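Local coordinates for AlgX/AlgJ SGNH hydrolase-like domain-containing protein (Eubacterium siraeum, PDB 4NZK), which is of unknown function but belongs to the DHHW family of the SGNH hydrolase clan, so it may act on an ester-like bond, at residues N279-C284 with D300-I305; I157-D162 with D216-T221; T236-D241 with Q268-I273. One frame throughout, in Å; residues are numbered along the deposited sequence. Where two conformers were deposited one is given.

In the fold
Contacts 1 and 3 belong to the same mixed sheet, whereas contact 2 lies on the far side of the chain's centre, about 30 Å from contact 1 centre to centre. Strand 304-309 of contact 1 runs beside strand 270-275 of contact 3, and Ile305 O and Ile273 N probably share a hydrogen bond. Contact 1 is partly buried and mixes parallel backbone pairing, an aromatic face and a watered charge pair. Contact 3 is a surface contact, apolar and without hydrogen bonds between its segments, where a loop covers the start of an antiparallel strand. Contact 2 is buried yet almost wholly polar: Asp218 takes loop N-H groups and a hydroxyl, Arg160 backbone carbonyls.

Contact 1 (N279-C284 with D300-I305); sequences NGRKLC and DSFEEI
The ring of Phe302 takes Leu283 CB over one face, 3.7 Å above its plane and displaced toward the rim, while Arg281 O lies at its edge in plane and Arg281 CB comes in obliquely on CD1. This packing stands where two parallel strands, 282-287 and 304-309, enter the central mixed sheet of the SGNH hydrolase-like fold. Leucine and phenylalanine suit the side they share, since Phe177 of helix 167-180 touches them both. Lys282 pairs with Glu304 and Leu283 with Ile305; Leu283 N donates to Glu304 O at 2.9 Å with a nearly straight N-H (172°). Just before the ladder, Arg281 O accepts from Glu303 N and, weakly, from Glu304 N, while the guanidinium of Arg281 is held by a salt bridge from NE to Asp328 and by Ala181 O.

Asn279 ties the two loops together ahead of the strands. Its OD1 accepts from Arg281 N at 3.0 Å, an Asx turn, and its ND2 donates to Ser301 O at 2.9 Å, the acceptor lying near the amide plane. An alanine here would probably leave Arg281 N and Ser301 O without these mates and the turn freer to move. Gly280, at a positive phi of 72° that a residue without a side chain adopts easily, gives its N-H to Glu303 OE1 at 2.8 Å, meeting the oxygen on its anti side. Glu303 reaches it with CG anti to the backbone N (chi1 -178°) and an extended chain.

On the other side of the sheet, Lys282 and Glu304 lie side by side, pointing the same way. Their salt bridge is long, 3.9 Å from NZ to OE2, and Glu304 OE1 is also bonded to Tyr306 OH. Two waters accept from Lys282 NZ; one donates to Glu304 OE1 at 2.6 Å, the other to Glu303 OE2.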
loop_
_atom_site.group_PDB
_atom_site.type_symbol
_atom_site.label_atom_id
_atom_site.label_comp_id
_atom_site.label_asym_id
_atom_site.label_seq_id
_atom_site.Cartn_x
_atom_site.Cartn_y
_atom_site.Cartn_z
ATOM N N ASN A 279 16.587 -17.090 -2.707
ATOM C CA ASN A 279 16.925 -16.701 -4.049
ATOM C C ASN A 279 17.859 -15.480 -4.178
ATOM O O ASN A 279 18.105 -15.002 -5.293
ATOM C CB ASN A 279 15.659 -16.497 -4.848
ATOM C CG ASN A 279 14.855 -15.298 -4.412
ATOM O OD1 ASN A 279 15.229 -14.566 -3.522
ATOM N ND2 ASN A 279 13.696 -15.122 -5.056
ATOM N N GLY A 280 18.379 -15.010 -3.047
ATOM C CA GLY A 280 19.265 -13.879 -3.005
ATOM C C GLY A 280 18.640 -12.529 -3.257
ATOM O O GLY A 280 19.342 -11.521 -3.206
ATOM N N ARG A 281 17.325 -12.485 -3.493
ATOM C CA ARG A 281 16.637 -11.203 -3.730
ATOM C C ARG A 281 16.186 -10.640 -2.399
ATOM O O ARG A 281 15.461 -11.295 -1.644
ATOM C CB ARG A 281 15.451 -11.395 -4.675
ATOM C CG ARG A 281 15.803 -11.957 -6.035
ATOM C CD ARG A 281 16.543 -10.958 -6.935
ATOM N NE ARG A 281 15.696 -9.836 -7.322
ATOM C CZ ARG A 281 14.801 -9.864 -8.307
ATOM N NH1 ARG A 281 14.601 -10.963 -9.048
ATOM N NH2 ARG A 281 14.076 -8.779 -8.557
ATOM N N LYS A 282 16.615 -9.409 -2.118
ATOM C CA LYS A 282 16.359 -8.755 -0.843
ATOM C C LYS A 282 15.686 -7.426 -1.125
ATOM O O LYS A 282 16.290 -6.537 -1.705
ATOM C CB LYS A 282 17.661 -8.593 -0.039
ATOM C CG LYS A 282 18.326 -9.936 0.278
ATOM C CD LYS A 282 19.617 -9.789 1.058
ATOM C CE LYS A 282 20.241 -11.146 1.321
ATOM N NZ LYS A 282 21.440 -11.006 2.184
ATOM N N LEU A 283 14.437 -7.318 -0.699
ATOM C CA LEU A 283 13.575 -6.201 -1.040
ATOM C C LEU A 283 13.438 -5.271 0.142
ATOM O O LEU A 283 13.246 -5.711 1.284
ATOM C CB LEU A 283 12.174 -6.746 -1.388
ATOM C CG LEU A 283 11.069 -5.742 -1.678
ATOM C CD1 LEU A 283 11.401 -4.958 -2.929
ATOM C CD2 LEU A 283 9.745 -6.482 -1.797
ATOM N N CYS A 284 13.515 -3.982 -0.127
ATOM C CA CYS A 284 13.112 -2.993 0.863
ATOM C C CYS A 284 11.914 -2.245 0.288
ATOM O O CYS A 284 11.942 -1.807 -0.868
ATOM C CB CYS A 284 14.253 -2.014 1.113
ATOM S SG CYS A 284 13.945 -0.879 2.462
ATOM N N ASP A 300 6.554 -15.220 -0.780
ATOM C CA ASP A 300 6.886 -16.349 -1.620
ATOM C C ASP A 300 8.027 -16.000 -2.603
ATOM O O ASP A 300 8.616 -16.901 -3.184
ATOM C CB ASP A 300 5.684 -16.827 -2.462
ATOM C CG ASP A 300 4.490 -17.406 -1.632
ATOM O OD1 ASP A 300 4.680 -18.025 -0.552
ATOM O OD2 ASP A 300 3.334 -17.232 -2.110
ATOM N N SER A 301 8.271 -14.709 -2.863
ATOM C CA SER A 301 9.114 -14.267 -3.990
ATOM C C SER A 301 10.503 -13.720 -3.648
ATOM O O SER A 301 11.319 -13.565 -4.557
ATOM C CB SER A 301 8.368 -13.205 -4.799
ATOM O OG SER A 301 7.252 -13.749 -5.499
ATOM N N PHE A 302 10.739 -13.408 -2.373
ATOM C CA PHE A 302 11.967 -12.777 -1.923
ATOM C C PHE A 302 12.546 -13.514 -0.739
ATOM O O PHE A 302 11.805 -14.016 0.095
ATOM C CB PHE A 302 11.692 -11.302 -1.550
ATOM C CG PHE A 302 11.357 -10.442 -2.739
ATOM C CD1 PHE A 302 12.374 -9.832 -3.446
ATOM C CD2 PHE A 302 10.060 -10.289 -3.185
ATOM C CE1 PHE A 302 12.115 -9.085 -4.587
ATOM C CE2 PHE A 302 9.780 -9.541 -4.321
ATOM C CZ PHE A 302 10.815 -8.921 -5.025
ATOM N N GLU A 303 13.878 -13.504 -0.636
ATOM C CA GLU A 303 14.596 -14.098 0.477
ATOM C C GLU A 303 14.474 -13.245 1.743
ATOM O O GLU A 303 14.326 -13.775 2.853
ATOM C CB GLU A 303 16.078 -14.289 0.099
ATOM C CG GLU A 303 16.878 -14.966 1.204
ATOM C CD GLU A 303 18.316 -15.352 0.854
ATOM O OE1 GLU A 303 18.633 -15.646 -0.332
ATOM O OE2 GLU A 303 19.143 -15.405 1.809
ATOM N N GLU A 304 14.573 -11.920 1.572
ATOM C CA GLU A 304 14.384 -10.993 2.691
ATOM C C GLU A 304 13.535 -9.842 2.231
ATOM O O GLU A 304 13.613 -9.427 1.066
ATOM C CB GLU A 304 15.714 -10.424 3.250
ATOM C CG GLU A 304 16.677 -11.460 3.793
ATOM C CD GLU A 304 17.951 -10.891 4.397
ATOM O OE1 GLU A 304 18.209 -9.650 4.404
ATOM O OE2 GLU A 304 18.730 -11.726 4.873
ATOM N N ILE A 305 12.712 -9.356 3.155
ATOM C CA ILE A 305 11.885 -8.192 2.936
ATOM C C ILE A 305 12.011 -7.267 4.117
ATOM O O ILE A 305 11.793 -7.679 5.248
ATOM C CB ILE A 305 10.405 -8.552 2.708
ATOM C CG1 ILE A 305 10.244 -9.524 1.525
ATOM C CG2 ILE A 305 9.583 -7.307 2.416
ATOM C CD1 ILE A 305 9.070 -10.437 1.672
HETATM O O HOH W 1 20.717 -8.933 4.463
HETATM O O HOH W 2 21.624 -14.143 1.933
#

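Contact 2 (I157-D162 with D216-T221); sequences IYTRTD and DPDTFT
Thr159 and Asp218 bring the two backbones closest, 6.4 Å between their CA atoms, too far for strand pairing, so that loop 157-162 meets the start of strand 218-224 through side chains. The loop runs into the Asp-His-His-Trp sequence that names the DHHW family: Asp162 is its first residue, and its OD2 is bonded to His164 ND1, a pairing that recalls the Asp-His pair of AlgX and AlgJ relatives, although no role is established here.

Asp218 suits its place because a carboxylate can serve two successive N-H groups at once. Its OD1 accepts from Arg160 N at 2.9 Å through the syn lone pair, along an almost straight N-H (177°), and also binds Tyr156 OH. Its OD2 is gripped twice, by Thr161 N at 2.8 Å on the syn side and by the hydroxyl of Thr161 OG1 at 2.6 Å on the anti side. Thr161 and Asp218 thus meet tip to tip, OG1 being held between backbone N and carbonyl carbon (chi1 72°), where it can also take Gly201 N.

Arg160 answers with its long chain, bent before its guanidinium. That group turns an edge to the backbone: NH1 donates to Asp216 O at 2.8 Å, and NH2 makes a weak bond to Pro217 O. Nearby carboxylates would probably stabilise its charge. Asp218 OD1 lies over one face, while Asp216, whose oxygens are bonded to His70 and Thr71, forms a salt bridge of charge alone, OD1 lying 3.4 Å from Arg160 NH2 and well out of the guanidinium plane.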
loop_
_atom_site.group_PDB
_atom_site.type_symbol
_atom_site.label_atom_id
_atom_site.label_comp_id
_atom_site.label_asym_id
_atom_site.label_seq_id
_atom_site.Cartn_x
_atom_site.Cartn_y
_atom_site.Cartn_z
ATOM N N ILE A 157 -12.093 -5.814 -4.760
ATOM C CA ILE A 157 -10.709 -5.373 -4.670
ATOM C C ILE A 157 -10.524 -4.165 -3.763
ATOM O O ILE A 157 -9.423 -3.918 -3.245
ATOM C CB ILE A 157 -10.080 -5.086 -6.051
ATOM C CG1 ILE A 157 -10.978 -4.200 -6.902
ATOM C CG2 ILE A 157 -9.761 -6.422 -6.728
ATOM C CD1 ILE A 157 -10.219 -3.544 -8.043
ATOM N N TYR A 158 -11.605 -3.407 -3.570
ATOM C CA TYR A 158 -11.573 -2.246 -2.679
ATOM C C TYR A 158 -12.640 -2.372 -1.605
ATOM O O TYR A 158 -13.685 -2.944 -1.813
ATOM C CB TYR A 158 -11.782 -0.923 -3.428
ATOM C CG TYR A 158 -10.560 -0.394 -4.139
ATOM C CD1 TYR A 158 -10.257 -0.773 -5.442
ATOM C CD2 TYR A 158 -9.681 0.497 -3.469
ATOM C CE1 TYR A 158 -9.129 -0.304 -6.052
ATOM C CE2 TYR A 158 -8.550 0.987 -4.111
ATOM C CZ TYR A 158 -8.296 0.567 -5.406
ATOM O OH TYR A 158 -7.171 0.971 -6.115
ATOM N N THR A 159 -12.340 -1.857 -0.424
ATOM C CA THR A 159 -13.379 -1.797 0.614
ATOM C C THR A 159 -14.340 -0.653 0.307
ATOM O O THR A 159 -13.994 0.275 -0.442
ATOM C CB THR A 159 -12.782 -1.567 1.979
ATOM O OG1 THR A 159 -12.244 -0.256 2.013
ATOM C CG2 THR A 159 -11.689 -2.606 2.259
ATOM N N ARG A 160 -15.557 -0.749 0.851
ATOM C CA ARG A 160 -16.523 0.315 0.763
ATOM C C ARG A 160 -16.373 1.310 1.930
ATOM O O ARG A 160 -16.781 2.465 1.802
ATOM C CB ARG A 160 -17.942 -0.210 0.788
ATOM C CG ARG A 160 -18.329 -0.970 -0.458
ATOM C CD ARG A 160 -19.806 -1.378 -0.450
ATOM N NE ARG A 160 -19.991 -2.483 0.487
ATOM C CZ ARG A 160 -20.362 -2.372 1.760
ATOM N NH1 ARG A 160 -20.701 -1.212 2.316
ATOM N NH2 ARG A 160 -20.393 -3.447 2.505
ATOM N N THR A 161 -15.824 0.863 3.062
ATOM C CA THR A 161 -15.864 1.654 4.290
ATOM C C THR A 161 -14.477 2.015 4.849
ATOM O O THR A 161 -14.348 2.506 5.972
ATOM C CB THR A 161 -16.628 0.933 5.418
ATOM O OG1 THR A 161 -15.868 -0.176 5.918
ATOM C CG2 THR A 161 -18.041 0.490 4.958
ATOM N N ASP A 162 -13.442 1.752 4.065
ATOM C CA ASP A 162 -12.068 2.015 4.504
ATOM C C ASP A 162 -11.306 2.785 3.441
ATOM O O ASP A 162 -11.666 2.764 2.255
ATOM C CB ASP A 162 -11.367 0.716 4.841
ATOM C CG ASP A 162 -10.072 0.898 5.631
ATOM O OD1 ASP A 162 -10.073 1.552 6.716
ATOM O OD2 ASP A 162 -9.056 0.309 5.181
ATOM N N ASP A 216 -23.273 -0.543 7.190
ATOM C CA ASP A 216 -23.038 -1.402 6.010
ATOM C C ASP A 216 -21.557 -1.866 5.978
ATOM O O ASP A 216 -20.754 -1.480 5.147
ATOM C CB ASP A 216 -23.493 -0.660 4.750
ATOM C CG ASP A 216 -23.833 -1.590 3.585
ATOM O OD1 ASP A 216 -23.565 -2.820 3.652
ATOM O OD2 ASP A 216 -24.380 -1.079 2.577
ATOM N N PRO A 217 -21.174 -2.679 6.957
ATOM C CA PRO A 217 -19.799 -3.104 7.051
ATOM C C PRO A 217 -19.301 -3.952 5.893
ATOM O O PRO A 217 -20.073 -4.623 5.207
ATOM C CB PRO A 217 -19.725 -3.906 8.349
ATOM C CG PRO A 217 -21.091 -4.121 8.773
ATOM C CD PRO A 217 -22.018 -3.232 8.030
ATOM N N ASP A 218 -17.994 -3.864 5.679
ATOM C CA ASP A 218 -17.316 -4.739 4.735
ATOM C C ASP A 218 -17.057 -6.109 5.333
ATOM O O ASP A 218 -17.019 -6.299 6.558
ATOM C CB ASP A 218 -15.946 -4.163 4.386
ATOM C CG ASP A 218 -16.013 -2.991 3.424
ATOM O OD1 ASP A 218 -16.212 -3.227 2.197
ATOM O OD2 ASP A 218 -15.753 -1.825 3.878
ATOM N N THR A 219 -16.762 -7.044 4.437
ATOM C CA THR A 219 -16.135 -8.281 4.818
ATOM C C THR A 219 -14.685 -8.112 4.392
ATOM O O THR A 219 -14.407 -7.773 3.230
ATOM C CB THR A 219 -16.722 -9.473 4.038
ATOM O OG1 THR A 219 -18.113 -9.612 4.375
ATOM C CG2 THR A 219 -15.960 -10.752 4.362
ATOM N N PHE A 220 -13.771 -8.308 5.326
ATOM C CA PHE A 220 -12.367 -8.199 5.070
ATOM C C PHE A 220 -11.752 -9.576 4.920
ATOM O O PHE A 220 -11.695 -10.343 5.873
ATOM C CB PHE A 220 -11.739 -7.462 6.239
ATOM C CG PHE A 220 -10.300 -7.128 6.059
ATOM C CD1 PHE A 220 -9.919 -5.974 5.384
ATOM C CD2 PHE A 220 -9.326 -7.936 6.608
ATOM C CE1 PHE A 220 -8.555 -5.637 5.268
ATOM C CE2 PHE A 220 -7.983 -7.613 6.513
ATOM C CZ PHE A 220 -7.593 -6.470 5.835
ATOM N N THR A 221 -11.213 -9.852 3.736
ATOM C CA THR A 221 -10.626 -11.154 3.456
ATOM C C THR A 221 -9.157 -10.991 3.230
ATOM O O THR A 221 -8.741 -10.152 2.407
ATOM C CB THR A 221 -11.276 -11.772 2.216
ATOM O OG1 THR A 221 -12.696 -11.835 2.425
ATOM C CG2 THR A 221 -10.706 -13.154 1.946
#

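Contact 3 (T236-D241 with Q268-I273); sequences TDFKAD and QKIVKI. With EDO (1,2-ethanediol), chain C.
From CB of Ile270, at the start of strand 270-275, two branches reach different residues of loop 236-241. The motif is an antiparallel pair at the edge of the mixed sheet: strand 229-234 runs beside 270-275, and the loop that leaves the first folds back over the start of the second. CG2, anti to the backbone N, touches Phe238 CD1 at 3.8 Å and CE1 at 4.0 Å, approaching the ring obliquely. The other branch leaves through CG1, and with chi2 at 172° the chain is extended so that its tip, CD1, rests 3.7 Å from Thr236 O. A branched aliphatic residue suits this place, for one arm meets the ring of Phe238 and the other the carbonyl of Thr236.

Phe238 and Ile270 cross at about a right angle. The ring is also stacked on Tyr234 and meets Phe320 edge-to-face, so that a large flat side chain is used on several sides.

Thr236 uses its two branches differently. The methyl CG2 packs on the backbone before the strand, 3.6 Å from Lys269 N, whereas OG1 is bonded to Asp314, a division that a beta-branched hydroxyl residue makes easily. Lys269 points away from the loop, and its chain is bent; its NZ donates to Met264 O and, at 2.9 Å, to O2 of a 1,2-ethanediol probably left by the crystallisation liquor.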
loop_
_atom_site.group_PDB
_atom_site.type_symbol
_atom_site.label_atom_id
_atom_site.label_comp_id
_atom_site.label_asym_id
_atom_site.label_seq_id
_atom_site.Cartn_x
_atom_site.Cartn_y
_atom_site.Cartn_z
ATOM N N THR A 236 12.050 2.385 14.707
ATOM C CA THR A 236 12.256 3.188 13.489
ATOM C C THR A 236 13.705 3.603 13.245
ATOM O O THR A 236 14.050 4.105 12.155
ATOM C CB THR A 236 11.317 4.385 13.450
ATOM O OG1 THR A 236 11.532 5.192 14.600
ATOM C CG2 THR A 236 9.871 3.927 13.387
ATOM N N ASP A 237 14.581 3.359 14.221
ATOM C CA ASP A 237 16.020 3.494 13.998
ATOM C C ASP A 237 16.710 2.114 13.899
ATOM O O ASP A 237 17.922 1.991 14.077
ATOM C CB ASP A 237 16.678 4.394 15.043
ATOM C CG ASP A 237 16.485 3.926 16.439
ATOM O OD1 ASP A 237 15.708 2.990 16.687
ATOM O OD2 ASP A 237 17.126 4.518 17.318
ATOM N N PHE A 238 15.912 1.103 13.567
ATOM C CA PHE A 238 16.369 -0.253 13.316
ATOM C C PHE A 238 17.128 -0.902 14.483
ATOM O O PHE A 238 18.222 -1.425 14.312
ATOM C CB PHE A 238 17.183 -0.309 12.029
ATOM C CG PHE A 238 17.252 -1.684 11.412
ATOM C CD1 PHE A 238 16.088 -2.359 11.098
ATOM C CD2 PHE A 238 18.465 -2.286 11.100
ATOM C CE1 PHE A 238 16.110 -3.614 10.528
ATOM C CE2 PHE A 238 18.494 -3.549 10.519
ATOM C CZ PHE A 238 17.319 -4.207 10.238
ATOM N N LYS A 239 16.544 -0.777 15.675
ATOM C CA LYS A 239 17.031 -1.487 16.846
ATOM C C LYS A 239 15.954 -2.516 17.172
ATOM O O LYS A 239 14.762 -2.220 17.103
ATOM C CB LYS A 239 17.256 -0.538 18.027
ATOM C CG LYS A 239 18.125 0.683 17.735
ATOM C CD LYS A 239 19.506 0.342 17.177
ATOM C CE LYS A 239 20.313 1.625 16.999
ATOM N NZ LYS A 239 21.565 1.415 16.242
ATOM N N ALA A 240 16.376 -3.736 17.501
ATOM C CA ALA A 240 15.420 -4.796 17.812
ATOM C C ALA A 240 14.519 -4.329 18.948
ATOM O O ALA A 240 15.005 -3.757 19.939
ATOM C CB ALA A 240 16.139 -6.082 18.196
ATOM N N ASP A 241 13.222 -4.511 18.759
ATOM C CA ASP A 241 12.224 -4.063 19.707
ATOM C C ASP A 241 12.019 -5.166 20.734
ATOM O O ASP A 241 11.436 -6.194 20.451
ATOM C CB ASP A 241 10.924 -3.696 19.007
ATOM C CG ASP A 241 9.922 -3.039 19.928
ATOM O OD1 ASP A 241 10.064 -3.163 21.170
ATOM O OD2 ASP A 241 8.971 -2.409 19.413
ATOM N N GLN A 268 4.443 2.443 12.772
ATOM C CA GLN A 268 5.624 3.081 13.374
ATOM C C GLN A 268 6.663 2.066 13.856
ATOM O O GLN A 268 6.896 1.878 15.043
ATOM C CB GLN A 268 5.230 4.039 14.507
ATOM C CG GLN A 268 4.154 5.019 14.110
ATOM C CD GLN A 268 3.955 6.124 15.136
ATOM O OE1 GLN A 268 4.856 6.451 15.914
ATOM N NE2 GLN A 268 2.765 6.714 15.125
ATOM N N LYS A 269 7.285 1.416 12.883
ATOM C CA LYS A 269 8.231 0.354 13.123
ATOM C C LYS A 269 8.906 0.024 11.796
ATOM O O LYS A 269 8.517 0.553 10.758
ATOM C CB LYS A 269 7.483 -0.881 13.624
ATOM C CG LYS A 269 6.476 -1.416 12.640
ATOM C CD LYS A 269 5.477 -2.365 13.253
ATOM C CE LYS A 269 4.424 -1.631 14.060
ATOM N NZ LYS A 269 3.487 -2.552 14.732
ATOM N N ILE A 270 9.918 -0.818 11.877
ATOM C CA ILE A 270 10.528 -1.446 10.718
ATOM C C ILE A 270 10.430 -2.935 10.951
ATOM O O ILE A 270 10.685 -3.421 12.060
ATOM C CB ILE A 270 11.998 -1.073 10.536
ATOM C CG1 ILE A 270 12.121 0.420 10.248
ATOM C CG2 ILE A 270 12.656 -1.912 9.432
ATOM C CD1 ILE A 270 13.535 0.946 10.247
ATOM N N VAL A 271 10.035 -3.660 9.911
ATOM C CA VAL A 271 9.890 -5.111 10.023
ATOM C C VAL A 271 10.833 -5.791 9.035
ATOM O O VAL A 271 10.865 -5.419 7.875
ATOM C CB VAL A 271 8.433 -5.566 9.749
ATOM C CG1 VAL A 271 8.309 -7.067 9.912
ATOM C CG2 VAL A 271 7.458 -4.819 10.652
ATOM N N LYS A 272 11.612 -6.744 9.526
ATOM C CA LYS A 272 12.474 -7.550 8.686
ATOM C C LYS A 272 11.849 -8.933 8.581
ATOM O O LYS A 272 11.488 -9.536 9.584
ATOM C CB LYS A 272 13.884 -7.664 9.259
ATOM C CG LYS A 272 14.791 -8.585 8.446
ATOM C CD LYS A 272 16.190 -8.631 9.043
ATOM C CE LYS A 272 17.072 -9.588 8.250
ATOM N NZ LYS A 272 18.502 -9.528 8.678
ATOM N N ILE A 273 11.759 -9.426 7.350
ATOM C CA ILE A 273 11.162 -10.748 7.084
ATOM C C ILE A 273 12.205 -11.585 6.359
ATOM O O ILE A 273 12.786 -11.136 5.364
ATOM C CB ILE A 273 9.889 -10.641 6.219
ATOM C CG1 ILE A 273 8.860 -9.744 6.873
ATOM C CG2 ILE A 273 9.258 -12.001 5.963
ATOM C CD1 ILE A 273 7.809 -9.245 5.946
HETATM C C1 EDO C . 2.791 -6.075 16.367
HETATM O O1 EDO C . 1.952 -4.938 16.631
HETATM C C2 EDO C . 4.232 -5.812 16.784
HETATM O O2 EDO C . 4.629 -4.451 16.575
#